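Local coordinates for protein endonuclease III (Geobacillus stearothermophilus, PDB 1ORN) that is a [4Fe-4S] cluster-containing DNA glycosylase of the HhH-GPD superfamily that forms a covalent intermediate with DNA during base excision repair, at residues C[102-107]-C[112-117]. Numbering follows the deposited sequence.
With NA (sodium ion), chain E.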
loop_
_atom_site.group_PDB
_atom_site.type_symbol
_atom_site.label_atom_id
_atom_site.label_comp_id
_atom_site.label_asym_id
_atom_site.label_seq_id
_atom_site.Cartn_x
_atom_site.Cartn_y
_atom_site.Cartn_z
ATOM N N ASP C 102 6.826 -23.703 7.627
ATOM C CA ASP C 102 5.969 -24.879 7.689
ATOM C C ASP C 102 5.056 -25.130 6.499
ATOM O O ASP C 102 4.820 -26.282 6.127
ATOM C CB ASP C 102 5.123 -24.827 8.962
ATOM C CG ASP C 102 5.968 -24.714 10.215
ATOM O OD1 ASP C 102 6.939 -25.492 10.341
ATOM O OD2 ASP C 102 5.664 -23.856 11.074
ATOM N N LYS C 103 4.555 -24.062 5.888
ATOM C CA LYS C 103 3.630 -24.211 4.781
ATOM C C LYS C 103 4.109 -23.817 3.389
ATOM O O LYS C 103 3.607 -24.348 2.400
ATOM C CB LYS C 103 2.348 -23.433 5.098
ATOM C CG LYS C 103 1.692 -23.826 6.419
ATOM N N TYR C 104 5.065 -22.897 3.295
ATOM C CA TYR C 104 5.515 -22.442 1.982
ATOM C C TYR C 104 6.984 -22.666 1.616
ATOM O O TYR C 104 7.593 -21.852 0.917
ATOM C CB TYR C 104 5.151 -20.963 1.821
ATOM C CG TYR C 104 3.667 -20.713 1.985
ATOM C CD1 TYR C 104 2.750 -21.234 1.075
ATOM C CD2 TYR C 104 3.179 -19.989 3.071
ATOM C CE1 TYR C 104 1.372 -21.043 1.247
ATOM C CE2 TYR C 104 1.811 -19.792 3.251
ATOM C CZ TYR C 104 0.917 -20.321 2.338
ATOM O OH TYR C 104 -0.433 -20.128 2.524
ATOM N N ASN C 105 7.542 -23.777 2.085
ATOM C CA ASN C 105 8.919 -24.141 1.783
ATOM C C ASN C 105 9.909 -23.012 2.063
ATOM O O ASN C 105 10.858 -22.796 1.308
ATOM C CB ASN C 105 9.007 -24.589 0.317
ATOM C CG ASN C 105 10.230 -25.442 0.038
ATOM O OD1 ASN C 105 10.612 -26.292 0.851
ATOM N ND2 ASN C 105 10.844 -25.234 -1.124
ATOM N N GLY C 106 9.665 -22.291 3.156
ATOM C CA GLY C 106 10.532 -21.200 3.568
ATOM C C GLY C 106 10.648 -20.006 2.638
ATOM O O GLY C 106 11.540 -19.176 2.810
ATOM N N GLU C 107 9.753 -19.904 1.664
ATOM C CA GLU C 107 9.797 -18.795 0.718
ATOM C C GLU C 107 8.477 -18.033 0.672
ATOM O O GLU C 107 7.425 -18.571 1.005
ATOM C CB GLU C 107 10.139 -19.323 -0.677
ATOM C CG GLU C 107 11.540 -19.924 -0.777
ATOM C CD GLU C 107 11.753 -20.730 -2.047
ATOM O OE1 GLU C 107 11.446 -20.215 -3.144
ATOM O OE2 GLU C 107 12.237 -21.880 -1.947
ATOM N N ARG C 112 -1.593 -14.313 -4.206
ATOM C CA ARG C 112 -2.220 -13.305 -3.356
ATOM C C ARG C 112 -3.070 -13.930 -2.236
ATOM O O ARG C 112 -2.938 -13.567 -1.064
ATOM C CB ARG C 112 -3.061 -12.376 -4.241
ATOM C CG ARG C 112 -3.331 -10.995 -3.665
ATOM C CD ARG C 112 -4.439 -11.046 -2.643
ATOM N NE ARG C 112 -5.648 -11.638 -3.207
ATOM C CZ ARG C 112 -6.378 -11.092 -4.176
ATOM N NH1 ARG C 112 -6.032 -9.925 -4.704
ATOM N NH2 ARG C 112 -7.458 -11.721 -4.623
ATOM N N ASP C 113 -3.929 -14.880 -2.586
ATOM C CA ASP C 113 -4.765 -15.526 -1.580
ATOM C C ASP C 113 -3.954 -16.338 -0.582
ATOM O O ASP C 113 -4.358 -16.486 0.571
ATOM C CB ASP C 113 -5.822 -16.408 -2.251
ATOM C CG ASP C 113 -6.979 -15.598 -2.810
ATOM O OD1 ASP C 113 -6.845 -14.358 -2.910
ATOM O OD2 ASP C 113 -8.020 -16.199 -3.154
ATOM N N GLU C 114 -2.814 -16.873 -1.008
ATOM C CA GLU C 114 -1.979 -17.629 -0.084
ATOM C C GLU C 114 -1.307 -16.649 0.877
ATOM O O GLU C 114 -1.174 -16.928 2.063
ATOM C CB GLU C 114 -0.912 -18.440 -0.821
ATOM C CG GLU C 114 -1.450 -19.651 -1.590
ATOM C CD GLU C 114 -2.313 -20.567 -0.728
ATOM O OE1 GLU C 114 -1.902 -20.911 0.402
ATOM O OE2 GLU C 114 -3.409 -20.951 -1.188
ATOM N N LEU C 115 -0.889 -15.493 0.365
ATOM C CA LEU C 115 -0.248 -14.500 1.224
ATOM C C LEU C 115 -1.206 -14.047 2.324
ATOM O O LEU C 115 -0.792 -13.807 3.453
ATOM C CB LEU C 115 0.199 -13.281 0.409
ATOM C CG LEU C 115 1.435 -13.470 -0.473
ATOM C CD1 LEU C 115 1.559 -12.307 -1.445
ATOM C CD2 LEU C 115 2.678 -13.590 0.399
ATOM N N MET C 116 -2.482 -13.914 1.980
ATOM C CA MET C 116 -3.482 -13.481 2.943
ATOM C C MET C 116 -3.700 -14.457 4.090
ATOM O O MET C 116 -4.312 -14.110 5.103
ATOM C CB MET C 116 -4.799 -13.186 2.228
ATOM C CG MET C 116 -4.756 -11.888 1.435
ATOM S SD MET C 116 -6.233 -11.562 0.477
ATOM C CE MET C 116 -7.486 -11.555 1.784
ATOM N N LYS C 117 -3.183 -15.670 3.955
ATOM C CA LYS C 117 -3.322 -16.644 5.027
ATOM C C LYS C 117 -2.318 -16.355 6.145
ATOM O O LYS C 117 -2.449 -16.857 7.262
ATOM C CB LYS C 117 -3.131 -18.060 4.484
ATOM C CG LYS C 117 -4.250 -18.501 3.565
ATOM C CD LYS C 117 -4.026 -19.921 3.070
ATOM C CE LYS C 117 -5.146 -20.370 2.142
ATOM N NZ LYS C 117 -6.477 -20.267 2.800
HETATM NA NA NA E . -3.928 -12.710 6.995
HETATM O O HOH W 1 -4.419 -14.594 8.274
HETATM O O HOH W 2 -6.456 -12.236 6.903
#
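Tyr104 reaches Glu114 through its phenol oxygen: OH donates to OE1 of Glu114 over 2.7 Å, the one hydrogen bond between 102-107 and 112-117. The acceptor sits at the ring edge, close to the ring plane, and is met on its anti side, 18° out of the carboxylate plane; ring and carboxylate are turned 64° against each other. The Glu114 chain bends at chi2 (-52°), which brings OE1 back to the phenol. The close packing is confined to this end of the ring, where Tyr104 CE1 lies 4.0 Å from Glu114 CB and Tyr104 OH lies 3.6 Å from Lys117 CD. Lys117 contributes only methylenes, since its chain leads onward and away from the tyrosine.

The rest is loose. Only 121 Å² is buried, both sides summed, and the CA atoms of Tyr104 and Glu114 stay 9.1 Å apart, so the two side chains, not the backbones, make the connection. Asn105 and Glu107 belong to the exposed side, in a type I' turn from Tyr104 to Glu107 closed by Glu107 N to Tyr104 O. A phenylalanine in place of Tyr104 would probably leave Glu114 OE1 without this donor and its carboxylate freer to turn. Pro109 and Leu118 also touch the tyrosine.

Beyond the contact, Met116 O binds the sodium ion at 2.4 Å, together with the carbonyls of Leu118 and Val121, two waters and a modified group of the bound chain, probably part of the trapped DNA. Through its bond to Glu114, Tyr104 joins the end of helix 86-103 to the first helix of a helix-hairpin-helix motif, whose carbonyls at Met116, Leu118 and Val121 hold the sodium ion, consistent with the DNA-backbone contact made by this motif in HhH-GPD glycosylases.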